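PDB 1JZT: hypothetical 27.5 kDa protein in SPX19-GCR2 intergenic region, which catalyses the epimerization of the S and R forms of NAD(P)HX, hydrated and damaged NAD(P)H, so that both can be repaired. Local coordinates for residues Lys59-Ile64 with Cys135-Ile140; Leu128-Thr133 with Asn165-Val170. All coordinates share one frame; numbering follows the deposited sequence.

Contact 1. Residues Lys59-Ile64 with Cys135-Ile140; sequences KHVFVI and CIVDAI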
loop_
_atom_site.group_PDB
_atom_site.type_symbol
_atom_site.label_atom_id
_atom_site.label_comp_id
_atom_site.label_asym_id
_atom_site.label_seq_id
_atom_site.Cartn_x
_atom_site.Cartn_y
_atom_site.Cartn_z
ATOM N N LYS A 59 -7.671 18.670 3.668
ATOM C CA LYS A 59 -6.381 18.083 3.317
ATOM C C LYS A 59 -6.570 16.867 2.415
ATOM O O LYS A 59 -7.629 16.235 2.414
ATOM C CB LYS A 59 -5.612 17.677 4.575
ATOM C CG LYS A 59 -5.235 18.843 5.483
ATOM C CD LYS A 59 -4.223 18.404 6.526
ATOM C CE LYS A 59 -3.808 19.550 7.427
ATOM N NZ LYS A 59 -2.862 19.082 8.483
ATOM N N HIS A 60 -5.530 16.545 1.654
ATOM C CA HIS A 60 -5.572 15.427 0.723
ATOM C C HIS A 60 -4.808 14.203 1.205
ATOM O O HIS A 60 -3.989 14.285 2.121
ATOM C CB HIS A 60 -4.990 15.858 -0.626
ATOM C CG HIS A 60 -5.536 17.157 -1.137
ATOM N ND1 HIS A 60 -5.070 18.381 -0.707
ATOM C CD2 HIS A 60 -6.522 17.421 -2.026
ATOM C CE1 HIS A 60 -5.746 19.345 -1.310
ATOM N NE2 HIS A 60 -6.633 18.790 -2.116
ATOM N N VAL A 61 -5.111 13.059 0.600
ATOM C CA VAL A 61 -4.397 11.826 0.893
ATOM C C VAL A 61 -3.556 11.659 -0.373
ATOM O O VAL A 61 -4.093 11.358 -1.444
ATOM C CB VAL A 61 -5.348 10.601 1.056
ATOM C CG1 VAL A 61 -4.527 9.319 1.139
ATOM C CG2 VAL A 61 -6.183 10.747 2.334
ATOM N N PHE A 62 -2.250 11.887 -0.251
ATOM C CA PHE A 62 -1.342 11.794 -1.390
ATOM C C PHE A 62 -0.893 10.360 -1.647
ATOM O O PHE A 62 -0.095 9.804 -0.895
ATOM C CB PHE A 62 -0.118 12.698 -1.165
ATOM C CG PHE A 62 0.703 12.938 -2.413
ATOM C CD1 PHE A 62 0.101 13.415 -3.572
ATOM C CD2 PHE A 62 2.077 12.708 -2.421
ATOM C CE1 PHE A 62 0.850 13.655 -4.727
ATOM C CE2 PHE A 62 2.840 12.946 -3.575
ATOM C CZ PHE A 62 2.224 13.420 -4.724
ATOM N N VAL A 63 -1.413 9.773 -2.721
ATOM C CA VAL A 63 -1.089 8.396 -3.097
ATOM C C VAL A 63 -0.043 8.340 -4.207
ATOM O O VAL A 63 -0.282 8.820 -5.316
ATOM C CB VAL A 63 -2.357 7.653 -3.586
ATOM C CG1 VAL A 63 -2.025 6.213 -3.943
ATOM C CG2 VAL A 63 -3.435 7.707 -2.509
ATOM N N ILE A 64 1.112 7.744 -3.913
ATOM C CA ILE A 64 2.180 7.622 -4.905
ATOM C C ILE A 64 2.205 6.184 -5.419
ATOM O O ILE A 64 2.529 5.251 -4.684
ATOM C CB ILE A 64 3.555 7.989 -4.300
ATOM C CG1 ILE A 64 3.452 9.350 -3.590
ATOM C CG2 ILE A 64 4.608 8.057 -5.406
ATOM C CD1 ILE A 64 4.753 9.821 -2.931
ATOM N N CYS A 135 -2.045 12.523 4.922
ATOM C CA CYS A 135 -1.120 11.402 5.002
ATOM C C CYS A 135 -0.717 11.015 3.591
ATOM O O CYS A 135 -1.372 11.396 2.613
ATOM C CB CYS A 135 -1.763 10.198 5.697
ATOM S SG CYS A 135 -3.030 9.345 4.712
ATOM N N ILE A 136 0.367 10.257 3.495
ATOM C CA ILE A 136 0.887 9.819 2.215
ATOM C C ILE A 136 0.817 8.305 2.124
ATOM O O ILE A 136 1.172 7.599 3.068
ATOM C CB ILE A 136 2.353 10.261 2.048
ATOM C CG1 ILE A 136 2.442 11.784 2.147
ATOM C CG2 ILE A 136 2.901 9.768 0.703
ATOM C CD1 ILE A 136 3.853 12.299 2.401
ATOM N N VAL A 137 0.326 7.807 0.999
ATOM C CA VAL A 137 0.255 6.371 0.797
ATOM C C VAL A 137 1.407 5.975 -0.109
ATOM O O VAL A 137 1.492 6.400 -1.273
ATOM C CB VAL A 137 -1.057 5.929 0.120
ATOM C CG1 VAL A 137 -1.025 4.420 -0.117
ATOM C CG2 VAL A 137 -2.242 6.305 0.986
ATOM N N ASP A 138 2.285 5.149 0.446
ATOM C CA ASP A 138 3.461 4.650 -0.246
ATOM C C ASP A 138 3.136 3.350 -0.964
ATOM O O ASP A 138 3.155 2.282 -0.360
ATOM C CB ASP A 138 4.596 4.420 0.766
ATOM C CG ASP A 138 5.709 3.550 0.212
ATOM O OD1 ASP A 138 5.989 3.633 -1.010
ATOM O OD2 ASP A 138 6.314 2.781 1.000
ATOM N N ALA A 139 2.827 3.452 -2.250
ATOM C CA ALA A 139 2.517 2.284 -3.060
ATOM C C ALA A 139 3.518 2.218 -4.217
ATOM O O ALA A 139 3.156 1.893 -5.353
ATOM C CB ALA A 139 1.083 2.384 -3.603
ATOM N N ILE A 140 4.779 2.535 -3.932
ATOM C CA ILE A 140 5.811 2.518 -4.970
ATOM C C ILE A 140 6.207 1.101 -5.373
ATOM O O ILE A 140 5.895 0.670 -6.485
ATOM C CB ILE A 140 7.088 3.306 -4.539
ATOM C CG1 ILE A 140 6.807 4.807 -4.534
ATOM C CG2 ILE A 140 8.211 3.097 -5.551
ATOM C CD1 ILE A 140 5.797 5.244 -3.542
#
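Phe-62 and Ile-64 grip the neighbouring strand through four backbone hydrogen bonds, two apiece, in the parallel ladder of a Rossmann-like sheet. Phe-62 N gives to Cys-135 O, and Phe-62 O takes the N-H of Val-137 at 2.8 Å, with the donor tilted 30° from the carbonyl plane. Ile-64 N meets Val-137 O at 3.0 Å in a nearly straight bond (173°), while Ile-64 O accepts from Ala-139 N. Just past the strand, the side chain of Ile-140 reaches back to lie side by side with that of Ile-64, its CD1, bent from the extended course (chi2 64°), 3.6 Å from Ile-64 CG2. On the face of Phe-62, Ile-64 and Ile-136, CD1 of Ile-64 meets CG2 of Ile-136 at 4.1 Å. On the opposite face CG2 of Val-137 touches both Val-61 CG1 (3.8 Å) and Val-63 CG2 (4.0 Å), and Cys-135 SG adds a touch on Val-61. OD1 of Asp-138, a predicted potassium ligand, bonds to Thr-176 OG1 and takes a weak bond from Ile-140 N; OD2 bonds to Ser-171 OG. Strand 88-91 continues the sheet beyond Val-61 and Val-63, strand 169-172 flanks Val-137 and Asp-138, and helix 69-83 packs on Val-61 and Ala-139.

Contact 2. Residues Leu128-Thr133 with Asn165-Val170; sequences LKPEKT and NIIPIV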
loop_
_atom_site.group_PDB
_atom_site.type_symbol
_atom_site.label_atom_id
_atom_site.label_comp_id
_atom_site.label_asym_id
_atom_site.label_seq_id
_atom_site.Cartn_x
_atom_site.Cartn_y
_atom_site.Cartn_z
ATOM N N LEU A 128 3.803 17.606 -0.438
ATOM C CA LEU A 128 4.654 17.156 0.656
ATOM C C LEU A 128 4.706 18.219 1.749
ATOM O O LEU A 128 5.659 18.283 2.529
ATOM C CB LEU A 128 6.066 16.845 0.153
ATOM C CG LEU A 128 6.250 15.471 -0.500
ATOM C CD1 LEU A 128 5.352 15.355 -1.715
ATOM C CD2 LEU A 128 7.705 15.272 -0.889
ATOM N N LYS A 129 3.675 19.057 1.789
ATOM C CA LYS A 129 3.567 20.115 2.787
ATOM C C LYS A 129 2.474 19.736 3.780
ATOM O O LYS A 129 1.377 19.340 3.386
ATOM C CB LYS A 129 3.217 21.447 2.125
ATOM C CG LYS A 129 4.269 21.951 1.157
ATOM C CD LYS A 129 3.821 23.230 0.472
ATOM C CE LYS A 129 4.842 23.677 -0.566
ATOM N NZ LYS A 129 4.361 24.839 -1.363
ATOM N N PRO A 130 2.763 19.857 5.082
ATOM C CA PRO A 130 1.834 19.533 6.169
ATOM C C PRO A 130 0.425 20.114 6.047
ATOM O O PRO A 130 -0.562 19.412 6.261
ATOM C CB PRO A 130 2.561 20.051 7.407
ATOM C CG PRO A 130 3.997 19.866 7.050
ATOM C CD PRO A 130 4.051 20.335 5.620
ATOM N N GLU A 131 0.330 21.394 5.710
ATOM C CA GLU A 131 -0.973 22.042 5.602
ATOM C C GLU A 131 -1.820 21.617 4.407
ATOM O O GLU A 131 -2.976 22.021 4.294
ATOM C CB GLU A 131 -0.808 23.569 5.598
ATOM C CG GLU A 131 0.351 24.093 4.762
ATOM C CD GLU A 131 1.708 23.845 5.414
ATOM O OE1 GLU A 131 1.913 24.297 6.564
ATOM O OE2 GLU A 131 2.570 23.203 4.773
ATOM N N LYS A 132 -1.266 20.794 3.525
ATOM C CA LYS A 132 -2.021 20.369 2.358
ATOM C C LYS A 132 -2.333 18.877 2.318
ATOM O O LYS A 132 -3.291 18.452 1.670
ATOM C CB LYS A 132 -1.271 20.763 1.082
ATOM C CG LYS A 132 -2.106 20.622 -0.179
ATOM C CD LYS A 132 -1.590 21.506 -1.302
ATOM C CE LYS A 132 -2.580 21.552 -2.459
ATOM N NZ LYS A 132 -2.100 22.414 -3.579
ATOM N N THR A 133 -1.531 18.090 3.024
ATOM C CA THR A 133 -1.690 16.642 3.020
ATOM C C THR A 133 -1.901 16.017 4.396
ATOM O O THR A 133 -1.161 16.302 5.335
ATOM C CB THR A 133 -0.462 16.004 2.363
ATOM O OG1 THR A 133 -0.416 16.403 0.988
ATOM C CG2 THR A 133 -0.515 14.486 2.467
ATOM N N ASN A 165 8.630 12.523 9.136
ATOM C CA ASN A 165 8.485 12.677 10.577
ATOM C C ASN A 165 7.441 13.743 10.893
ATOM O O ASN A 165 7.100 13.961 12.050
ATOM C CB ASN A 165 9.832 13.025 11.212
ATOM C CG ASN A 165 10.795 11.859 11.181
ATOM O OD1 ASN A 165 10.597 10.863 11.877
ATOM N ND2 ASN A 165 11.831 11.963 10.356
ATOM N N ILE A 166 6.936 14.406 9.856
ATOM C CA ILE A 166 5.913 15.424 10.039
ATOM C C ILE A 166 4.610 14.957 9.389
ATOM O O ILE A 166 3.528 15.147 9.946
ATOM C CB ILE A 166 6.347 16.798 9.444
ATOM C CG1 ILE A 166 5.140 17.742 9.361
ATOM C CG2 ILE A 166 6.957 16.619 8.072
ATOM C CD1 ILE A 166 4.438 17.973 10.690
ATOM N N ILE A 167 4.723 14.341 8.213
ATOM C CA ILE A 167 3.564 13.818 7.479
ATOM C C ILE A 167 3.602 12.284 7.565
ATOM O O ILE A 167 4.585 11.655 7.162
ATOM C CB ILE A 167 3.613 14.235 5.985
ATOM C CG1 ILE A 167 3.816 15.745 5.862
ATOM C CG2 ILE A 167 2.327 13.818 5.270
ATOM C CD1 ILE A 167 2.787 16.560 6.603
ATOM N N PRO A 168 2.533 11.660 8.085
ATOM C CA PRO A 168 2.491 10.201 8.212
ATOM C C PRO A 168 2.448 9.457 6.883
ATOM O O PRO A 168 1.670 9.803 5.992
ATOM C CB PRO A 168 1.231 9.967 9.037
ATOM C CG PRO A 168 0.334 11.077 8.575
ATOM C CD PRO A 168 1.279 12.260 8.574
ATOM N N ILE A 169 3.285 8.432 6.758
ATOM C CA ILE A 169 3.327 7.619 5.546
ATOM C C ILE A 169 2.694 6.254 5.825
ATOM O O ILE A 169 2.994 5.613 6.837
ATOM C CB ILE A 169 4.783 7.393 5.054
ATOM C CG1 ILE A 169 5.380 8.710 4.551
ATOM C CG2 ILE A 169 4.799 6.345 3.949
ATOM C CD1 ILE A 169 6.866 8.615 4.205
ATOM N N VAL A 170 1.806 5.835 4.927
ATOM C CA VAL A 170 1.129 4.543 5.029
ATOM C C VAL A 170 1.716 3.674 3.918
ATOM O O VAL A 170 1.427 3.906 2.738
ATOM C CB VAL A 170 -0.397 4.686 4.776
ATOM C CG1 VAL A 170 -1.072 3.318 4.850
ATOM C CG2 VAL A 170 -1.013 5.653 5.795
#
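Pro-130 faces Ile-166 and Ile-167 where two loops of the Rossmann-like fold, one leading into strand 133-139 and the other into strand 169-172, come together at the same end of the sheet; no hydrogen bond joins them, and the nearest pair of CA atoms, Pro-130 and Ile-167, is 6.1 Å apart. The loop 128-133 is shaped by its own backbone: Lys-129 O accepts from both Lys-132 N (3.0 Å) and Thr-133 N (3.2 Å), the first bond closing a type I beta turn with Pro-130 in its second position. Between the loops the contact is apolar. The ring crosses both isoleucines at about a right angle, with its CG reaching CG1 of Ile-166 at 3.3 Å, tighter than usual for two carbons, and also touching CD1 of Ile-167, whose exact position is doubtful. Ile-166 has CG1 anti to its backbone N (chi1 167°), which puts that atom against the ring. Ile-167, buried like Thr-133, works with both its branches: as CD1 goes to the proline, CG2 turns to Thr-133. The hydroxyl of Thr-133 hydrogen-bonds to Tyr-127 O, while its methyl group meets the isoleucine, CG2 to CG2 at 4.0 Å.

Overall arrangement
Contact 1 belongs to the buried interior of the sheet, whereas contact 2 lies farther out, where exposed Ile-166 and partly exposed Pro-130 meet beside buried Ile-167. Their chemistry differs accordingly: the strands of contact 1 are joined by backbone bonds and packed on both faces, while the loops of contact 2 meet through apolar side chains alone. The segments alternate along the chain, and the two contacts share strand 133-139, which Thr-133 begins and 135-140 carries into the sheet. On its other edge that strand pairs with 169-172, with probable hydrogen bonds from Val-170 N to Ile-136 O (2.6 Å) and from Asp-138 N to Val-170 O (2.7 Å). Contact 1 supplies Asp-138 to the predicted potassium site.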